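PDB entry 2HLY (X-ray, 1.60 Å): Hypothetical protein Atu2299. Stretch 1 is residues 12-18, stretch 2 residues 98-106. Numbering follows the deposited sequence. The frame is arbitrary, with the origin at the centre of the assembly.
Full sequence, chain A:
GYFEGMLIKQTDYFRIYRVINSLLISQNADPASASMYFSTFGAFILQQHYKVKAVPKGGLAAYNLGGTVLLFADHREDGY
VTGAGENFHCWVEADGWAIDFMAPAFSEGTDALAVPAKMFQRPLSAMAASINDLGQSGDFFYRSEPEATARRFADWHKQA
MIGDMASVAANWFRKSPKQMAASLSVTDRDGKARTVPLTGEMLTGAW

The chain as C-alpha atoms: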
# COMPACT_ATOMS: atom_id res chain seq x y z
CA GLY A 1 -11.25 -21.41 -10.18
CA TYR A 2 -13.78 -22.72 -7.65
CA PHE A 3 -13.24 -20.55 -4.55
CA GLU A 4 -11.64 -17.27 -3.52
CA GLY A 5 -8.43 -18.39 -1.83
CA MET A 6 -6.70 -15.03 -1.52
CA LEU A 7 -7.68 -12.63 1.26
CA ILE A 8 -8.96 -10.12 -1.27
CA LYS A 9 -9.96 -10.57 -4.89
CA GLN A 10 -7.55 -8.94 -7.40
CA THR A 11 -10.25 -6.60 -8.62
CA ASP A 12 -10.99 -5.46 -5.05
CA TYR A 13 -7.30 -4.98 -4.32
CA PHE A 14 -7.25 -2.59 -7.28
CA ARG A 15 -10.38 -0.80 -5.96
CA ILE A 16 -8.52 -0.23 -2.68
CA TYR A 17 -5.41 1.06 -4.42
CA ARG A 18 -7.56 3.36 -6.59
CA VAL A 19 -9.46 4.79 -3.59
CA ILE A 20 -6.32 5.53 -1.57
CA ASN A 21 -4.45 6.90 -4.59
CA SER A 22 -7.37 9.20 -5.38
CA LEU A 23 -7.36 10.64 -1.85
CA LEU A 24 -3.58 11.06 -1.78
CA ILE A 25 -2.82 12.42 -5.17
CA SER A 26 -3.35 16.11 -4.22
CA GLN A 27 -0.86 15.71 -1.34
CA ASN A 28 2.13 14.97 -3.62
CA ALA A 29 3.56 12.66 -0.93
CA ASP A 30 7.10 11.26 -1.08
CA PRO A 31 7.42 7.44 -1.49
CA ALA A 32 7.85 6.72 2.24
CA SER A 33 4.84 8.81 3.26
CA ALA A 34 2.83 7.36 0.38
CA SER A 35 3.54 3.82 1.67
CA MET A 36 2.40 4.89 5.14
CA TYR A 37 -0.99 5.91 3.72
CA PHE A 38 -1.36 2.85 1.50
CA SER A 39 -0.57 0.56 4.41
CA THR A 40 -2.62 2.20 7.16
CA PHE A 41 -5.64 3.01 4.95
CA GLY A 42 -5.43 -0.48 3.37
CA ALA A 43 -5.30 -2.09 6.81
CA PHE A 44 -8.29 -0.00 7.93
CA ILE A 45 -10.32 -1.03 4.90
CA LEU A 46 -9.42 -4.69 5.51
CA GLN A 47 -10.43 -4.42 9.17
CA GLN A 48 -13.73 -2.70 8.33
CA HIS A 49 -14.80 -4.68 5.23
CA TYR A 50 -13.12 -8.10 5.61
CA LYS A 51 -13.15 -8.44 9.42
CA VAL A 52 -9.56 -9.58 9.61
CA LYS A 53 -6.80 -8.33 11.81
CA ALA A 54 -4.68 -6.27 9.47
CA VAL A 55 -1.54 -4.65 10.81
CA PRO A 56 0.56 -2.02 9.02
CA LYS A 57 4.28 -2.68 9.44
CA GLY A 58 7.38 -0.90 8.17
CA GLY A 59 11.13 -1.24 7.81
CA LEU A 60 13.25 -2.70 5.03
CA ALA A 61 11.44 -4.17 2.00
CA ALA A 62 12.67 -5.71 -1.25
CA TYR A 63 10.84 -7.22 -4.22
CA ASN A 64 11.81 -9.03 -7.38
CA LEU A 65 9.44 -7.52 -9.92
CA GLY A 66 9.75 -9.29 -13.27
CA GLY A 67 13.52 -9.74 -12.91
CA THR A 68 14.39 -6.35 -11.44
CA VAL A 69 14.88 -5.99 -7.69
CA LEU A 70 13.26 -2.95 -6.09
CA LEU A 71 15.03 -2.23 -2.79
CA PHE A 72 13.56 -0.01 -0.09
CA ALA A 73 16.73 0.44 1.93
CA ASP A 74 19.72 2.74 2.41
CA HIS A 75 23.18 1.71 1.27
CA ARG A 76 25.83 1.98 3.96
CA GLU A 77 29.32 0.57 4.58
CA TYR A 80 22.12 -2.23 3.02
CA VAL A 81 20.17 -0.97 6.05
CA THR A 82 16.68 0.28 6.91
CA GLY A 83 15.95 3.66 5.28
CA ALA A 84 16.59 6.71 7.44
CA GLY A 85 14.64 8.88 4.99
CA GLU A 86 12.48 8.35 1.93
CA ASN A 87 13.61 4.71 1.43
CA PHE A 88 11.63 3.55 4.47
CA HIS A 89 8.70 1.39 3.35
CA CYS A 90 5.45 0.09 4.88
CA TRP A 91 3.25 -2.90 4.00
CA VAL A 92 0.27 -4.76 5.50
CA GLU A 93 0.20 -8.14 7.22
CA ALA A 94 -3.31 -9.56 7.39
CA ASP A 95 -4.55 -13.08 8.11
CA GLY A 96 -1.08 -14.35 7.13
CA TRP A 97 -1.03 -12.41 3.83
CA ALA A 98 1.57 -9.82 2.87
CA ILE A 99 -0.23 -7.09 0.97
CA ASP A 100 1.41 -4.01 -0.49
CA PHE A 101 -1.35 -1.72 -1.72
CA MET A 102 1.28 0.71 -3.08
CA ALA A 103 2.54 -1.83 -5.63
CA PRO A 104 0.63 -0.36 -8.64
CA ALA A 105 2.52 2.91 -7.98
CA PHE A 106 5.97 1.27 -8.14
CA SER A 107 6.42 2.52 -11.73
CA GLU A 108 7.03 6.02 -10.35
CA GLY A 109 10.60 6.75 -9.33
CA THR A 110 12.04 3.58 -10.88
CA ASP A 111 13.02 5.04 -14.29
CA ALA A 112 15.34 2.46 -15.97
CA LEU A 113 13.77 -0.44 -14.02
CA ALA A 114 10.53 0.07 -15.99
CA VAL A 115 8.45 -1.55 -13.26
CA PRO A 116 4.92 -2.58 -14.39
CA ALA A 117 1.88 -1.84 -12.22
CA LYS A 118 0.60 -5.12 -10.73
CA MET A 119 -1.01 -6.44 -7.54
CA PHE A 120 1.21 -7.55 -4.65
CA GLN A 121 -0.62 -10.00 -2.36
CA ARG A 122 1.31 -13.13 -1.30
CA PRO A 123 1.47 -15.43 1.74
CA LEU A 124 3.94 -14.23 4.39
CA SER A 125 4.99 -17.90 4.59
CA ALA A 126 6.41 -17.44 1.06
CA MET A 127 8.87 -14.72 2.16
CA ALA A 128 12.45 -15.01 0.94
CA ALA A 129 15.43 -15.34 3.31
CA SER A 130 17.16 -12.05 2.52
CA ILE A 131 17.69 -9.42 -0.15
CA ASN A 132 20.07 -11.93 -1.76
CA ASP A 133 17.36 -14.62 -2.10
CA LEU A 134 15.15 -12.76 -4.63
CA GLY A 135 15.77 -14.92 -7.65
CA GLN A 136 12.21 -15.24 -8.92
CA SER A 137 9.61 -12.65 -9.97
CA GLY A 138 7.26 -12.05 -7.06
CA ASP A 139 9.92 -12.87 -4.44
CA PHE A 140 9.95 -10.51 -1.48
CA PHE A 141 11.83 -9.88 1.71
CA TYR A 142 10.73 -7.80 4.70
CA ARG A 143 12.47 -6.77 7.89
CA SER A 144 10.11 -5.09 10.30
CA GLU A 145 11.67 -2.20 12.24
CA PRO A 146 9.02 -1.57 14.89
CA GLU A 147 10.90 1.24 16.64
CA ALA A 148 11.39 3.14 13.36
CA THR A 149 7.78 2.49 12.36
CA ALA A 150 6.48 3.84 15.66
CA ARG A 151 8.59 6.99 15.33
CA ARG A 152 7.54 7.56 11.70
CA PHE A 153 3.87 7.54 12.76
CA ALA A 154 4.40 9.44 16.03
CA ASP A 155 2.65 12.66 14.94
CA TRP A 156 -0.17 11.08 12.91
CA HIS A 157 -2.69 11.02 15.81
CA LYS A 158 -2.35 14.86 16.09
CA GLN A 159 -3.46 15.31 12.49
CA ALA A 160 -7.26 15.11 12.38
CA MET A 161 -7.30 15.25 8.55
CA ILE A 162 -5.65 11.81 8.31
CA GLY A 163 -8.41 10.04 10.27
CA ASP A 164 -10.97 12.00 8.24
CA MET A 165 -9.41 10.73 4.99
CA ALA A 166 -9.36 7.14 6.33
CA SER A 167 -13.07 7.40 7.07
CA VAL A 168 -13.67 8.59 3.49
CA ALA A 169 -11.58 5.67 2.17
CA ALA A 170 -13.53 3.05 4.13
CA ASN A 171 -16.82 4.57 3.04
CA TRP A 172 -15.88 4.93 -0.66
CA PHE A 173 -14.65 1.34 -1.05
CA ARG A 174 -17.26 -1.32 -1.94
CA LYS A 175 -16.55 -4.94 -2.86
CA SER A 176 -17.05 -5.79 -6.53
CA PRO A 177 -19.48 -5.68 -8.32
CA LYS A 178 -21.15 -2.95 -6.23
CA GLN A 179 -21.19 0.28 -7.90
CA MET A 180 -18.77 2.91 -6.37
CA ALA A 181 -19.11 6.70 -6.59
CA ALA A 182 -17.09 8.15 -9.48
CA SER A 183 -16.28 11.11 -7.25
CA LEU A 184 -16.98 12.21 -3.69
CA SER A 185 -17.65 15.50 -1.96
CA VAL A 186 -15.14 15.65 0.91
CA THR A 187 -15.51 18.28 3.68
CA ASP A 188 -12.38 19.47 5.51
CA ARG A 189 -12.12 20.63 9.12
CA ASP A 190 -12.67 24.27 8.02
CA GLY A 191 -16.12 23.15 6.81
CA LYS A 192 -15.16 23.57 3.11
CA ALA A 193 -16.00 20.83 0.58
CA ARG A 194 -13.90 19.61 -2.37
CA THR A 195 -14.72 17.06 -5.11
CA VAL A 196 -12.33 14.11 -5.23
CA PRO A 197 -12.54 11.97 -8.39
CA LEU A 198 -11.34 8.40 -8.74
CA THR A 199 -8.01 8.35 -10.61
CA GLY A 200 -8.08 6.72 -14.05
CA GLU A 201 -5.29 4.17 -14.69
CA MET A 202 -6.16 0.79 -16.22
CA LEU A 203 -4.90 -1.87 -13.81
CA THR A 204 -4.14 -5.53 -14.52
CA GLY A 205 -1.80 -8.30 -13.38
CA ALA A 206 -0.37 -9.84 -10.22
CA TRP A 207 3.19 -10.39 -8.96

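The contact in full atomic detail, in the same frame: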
# COMPACT_ATOMS: atom_id res chain seq x y z
N ASP A 12 -10.73 -6.24 -6.26
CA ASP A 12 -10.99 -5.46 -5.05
C ASP A 12 -9.71 -4.83 -4.50
O ASP A 12 -9.71 -3.72 -3.96
CB ASP A 12 -11.71 -6.34 -4.02
CG ASP A 12 -13.14 -6.68 -4.44
OD1 ASP A 12 -13.79 -5.80 -5.05
OD2 ASP A 12 -13.61 -7.81 -4.18
N TYR A 13 -8.61 -5.56 -4.63
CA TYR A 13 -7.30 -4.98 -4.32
C TYR A 13 -7.10 -3.71 -5.15
O TYR A 13 -6.66 -2.68 -4.63
CB TYR A 13 -6.21 -6.00 -4.63
CG TYR A 13 -4.79 -5.43 -4.62
CD1 TYR A 13 -3.96 -5.59 -3.50
CD2 TYR A 13 -4.27 -4.79 -5.74
CE1 TYR A 13 -2.65 -5.09 -3.50
CE2 TYR A 13 -2.98 -4.29 -5.75
CZ TYR A 13 -2.16 -4.46 -4.64
OH TYR A 13 -0.87 -3.99 -4.71
N PHE A 14 -7.39 -3.77 -6.45
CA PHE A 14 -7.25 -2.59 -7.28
C PHE A 14 -8.21 -1.47 -6.87
O PHE A 14 -7.85 -0.31 -6.92
CB PHE A 14 -7.37 -2.94 -8.76
CG PHE A 14 -6.17 -3.67 -9.32
CD1 PHE A 14 -4.87 -3.26 -9.02
CD2 PHE A 14 -6.35 -4.77 -10.16
CE1 PHE A 14 -3.76 -3.93 -9.56
CE2 PHE A 14 -5.25 -5.45 -10.70
CZ PHE A 14 -3.96 -5.03 -10.39
N ARG A 15 -9.44 -1.82 -6.49
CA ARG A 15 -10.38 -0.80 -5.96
C ARG A 15 -9.76 -0.07 -4.78
O ARG A 15 -9.85 1.17 -4.67
CB ARG A 15 -11.69 -1.46 -5.53
CG ARG A 15 -12.55 -1.89 -6.72
CD ARG A 15 -13.90 -2.44 -6.24
NE ARG A 15 -14.78 -2.65 -7.39
CZ ARG A 15 -16.10 -2.46 -7.39
NH1 ARG A 15 -16.73 -2.06 -6.28
NH2 ARG A 15 -16.79 -2.67 -8.50
N ILE A 16 -9.12 -0.82 -3.89
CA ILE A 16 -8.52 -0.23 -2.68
C ILE A 16 -7.37 0.70 -3.06
O ILE A 16 -7.30 1.85 -2.60
CB ILE A 16 -8.06 -1.32 -1.67
CG1 ILE A 16 -9.29 -2.06 -1.13
CG2 ILE A 16 -7.25 -0.70 -0.53
CD1 ILE A 16 -8.97 -3.35 -0.34
N TYR A 17 -6.48 0.21 -3.92
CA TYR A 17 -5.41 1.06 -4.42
C TYR A 17 -5.99 2.34 -5.03
O TYR A 17 -5.54 3.44 -4.72
CB TYR A 17 -4.50 0.33 -5.44
CG TYR A 17 -3.68 1.32 -6.24
CD1 TYR A 17 -2.49 1.84 -5.73
CD2 TYR A 17 -4.13 1.78 -7.48
CE1 TYR A 17 -1.75 2.79 -6.44
CE2 TYR A 17 -3.39 2.73 -8.21
CZ TYR A 17 -2.22 3.23 -7.68
OH TYR A 17 -1.48 4.18 -8.38
N ARG A 18 -7.00 2.19 -5.90
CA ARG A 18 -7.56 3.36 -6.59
C ARG A 18 -8.14 4.38 -5.61
O ARG A 18 -7.88 5.58 -5.75
CB ARG A 18 -8.61 2.93 -7.61
CG ARG A 18 -8.92 4.03 -8.63
CD ARG A 18 -10.00 3.58 -9.62
NE ARG A 18 -9.62 2.39 -10.40
CZ ARG A 18 -8.87 2.40 -11.50
NH1 ARG A 18 -8.37 3.54 -11.97
NH2 ARG A 18 -8.60 1.26 -12.13
N ALA A 98 0.83 -11.07 3.09
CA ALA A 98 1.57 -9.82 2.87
C ALA A 98 0.88 -9.11 1.72
O ALA A 98 0.74 -9.66 0.61
CB ALA A 98 3.01 -10.11 2.48
N ILE A 99 0.42 -7.89 1.98
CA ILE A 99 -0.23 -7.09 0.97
C ILE A 99 0.44 -5.73 0.90
O ILE A 99 0.61 -5.06 1.92
CB ILE A 99 -1.74 -6.93 1.25
CG1 ILE A 99 -2.37 -8.32 1.48
CG2 ILE A 99 -2.41 -6.26 0.05
CD1 ILE A 99 -3.81 -8.32 1.90
N ASP A 100 0.84 -5.34 -0.31
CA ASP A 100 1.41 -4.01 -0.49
C ASP A 100 0.50 -3.25 -1.44
O ASP A 100 0.59 -3.41 -2.66
CB ASP A 100 2.85 -4.09 -1.02
CG ASP A 100 3.57 -2.77 -0.93
OD1 ASP A 100 2.89 -1.71 -0.98
OD2 ASP A 100 4.82 -2.78 -0.78
N PHE A 101 -0.39 -2.45 -0.88
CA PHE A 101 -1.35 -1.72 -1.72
C PHE A 101 -0.70 -0.63 -2.57
O PHE A 101 -1.35 -0.10 -3.46
CB PHE A 101 -2.46 -1.10 -0.87
CG PHE A 101 -3.38 -2.10 -0.28
CD1 PHE A 101 -4.32 -2.74 -1.07
CD2 PHE A 101 -3.34 -2.40 1.09
CE1 PHE A 101 -5.20 -3.69 -0.51
CE2 PHE A 101 -4.21 -3.34 1.64
CZ PHE A 101 -5.15 -3.97 0.84
N MET A 102 0.57 -0.29 -2.29
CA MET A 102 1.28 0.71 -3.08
C MET A 102 1.81 0.12 -4.39
O MET A 102 2.26 0.87 -5.25
CB MET A 102 2.45 1.31 -2.29
CG MET A 102 3.04 2.54 -2.94
SD MET A 102 4.29 3.23 -1.86
CE MET A 102 5.17 4.31 -3.00
N ALA A 103 1.81 -1.21 -4.52
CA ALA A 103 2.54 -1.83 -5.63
C ALA A 103 2.21 -1.25 -7.02
O ALA A 103 3.13 -1.09 -7.85
CB ALA A 103 2.40 -3.37 -5.60
N PRO A 104 0.92 -0.95 -7.31
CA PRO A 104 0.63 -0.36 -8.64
C PRO A 104 1.35 0.97 -8.91
O PRO A 104 1.46 1.38 -10.08
CB PRO A 104 -0.90 -0.20 -8.64
CG PRO A 104 -1.38 -1.25 -7.64
CD PRO A 104 -0.32 -1.20 -6.55
N ALA A 105 1.82 1.64 -7.86
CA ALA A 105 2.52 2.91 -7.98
C ALA A 105 4.03 2.75 -8.11
O ALA A 105 4.76 3.75 -8.19
CB ALA A 105 2.19 3.80 -6.78
N PHE A 106 4.52 1.51 -8.11
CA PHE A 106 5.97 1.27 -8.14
C PHE A 106 6.63 1.69 -9.46
O PHE A 106 7.86 1.72 -9.54
CB PHE A 106 6.31 -0.19 -7.85
CG PHE A 106 6.12 -0.60 -6.40
CD1 PHE A 106 5.91 0.33 -5.38
CD2 PHE A 106 6.20 -1.95 -6.07
CE1 PHE A 106 5.76 -0.10 -4.05
CE2 PHE A 106 6.06 -2.37 -4.74
CZ PHE A 106 5.83 -1.45 -3.74

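A helix often secures an irregular segment by combining one directed polar bond with a set of aromatic and aliphatic contacts, and the packing of residues 12-18 of Atu2299 against residues 98-106 is a compact example. The second stretch leaves a strand through a type I turn from Asp 100 to Ala 103 and then enters a short 3-10 segment. Three residues, Tyr 13, Phe 101 and Tyr 17, have the most surface covered.

Tyr 13 supplies the polar bond. Its CB points sideways, but a t rotamer carries the ring across, and Tyr 13 OH donates a hydrogen bond of 2.6 Å to Asp 100 O. That carbonyl also accepts the turn's own bond from Ala 103 N, at 3.1 Å from Asp 100 O, so the helix reaches the very atom that closes the turn. Asp 100 reinforces the bend from its side chain, Met 102 N lying 3.0 Å from Asp 100 OD1. Along the ring edge of Tyr 13, CE1 meets Ile 99 CG2 at 3.7 Å.

Phe 101 lies beside this tyrosine. The two ring planes are 23° apart, but the centroids are separated by 5.3 Å and the rings slide past each other with little overlap; the closest carbons, Tyr 13 CD1 and Phe 101 CE1, are 3.8 Å apart. Ile 16 covers one face of the Phe 101 ring, its CG2 3.9 Å from the ring centroid in a CH-pi contact.

One helical turn after Tyr 13, Tyr 17 offers a ring face to Pro 104. Pro 104 CB stands 3.6 Å from the centroid of the Tyr 17 ring, only 4° off the normal. The same proline touches Tyr 13, with Pro 104 CG 3.9 Å from Tyr 13 CE2, bridging both.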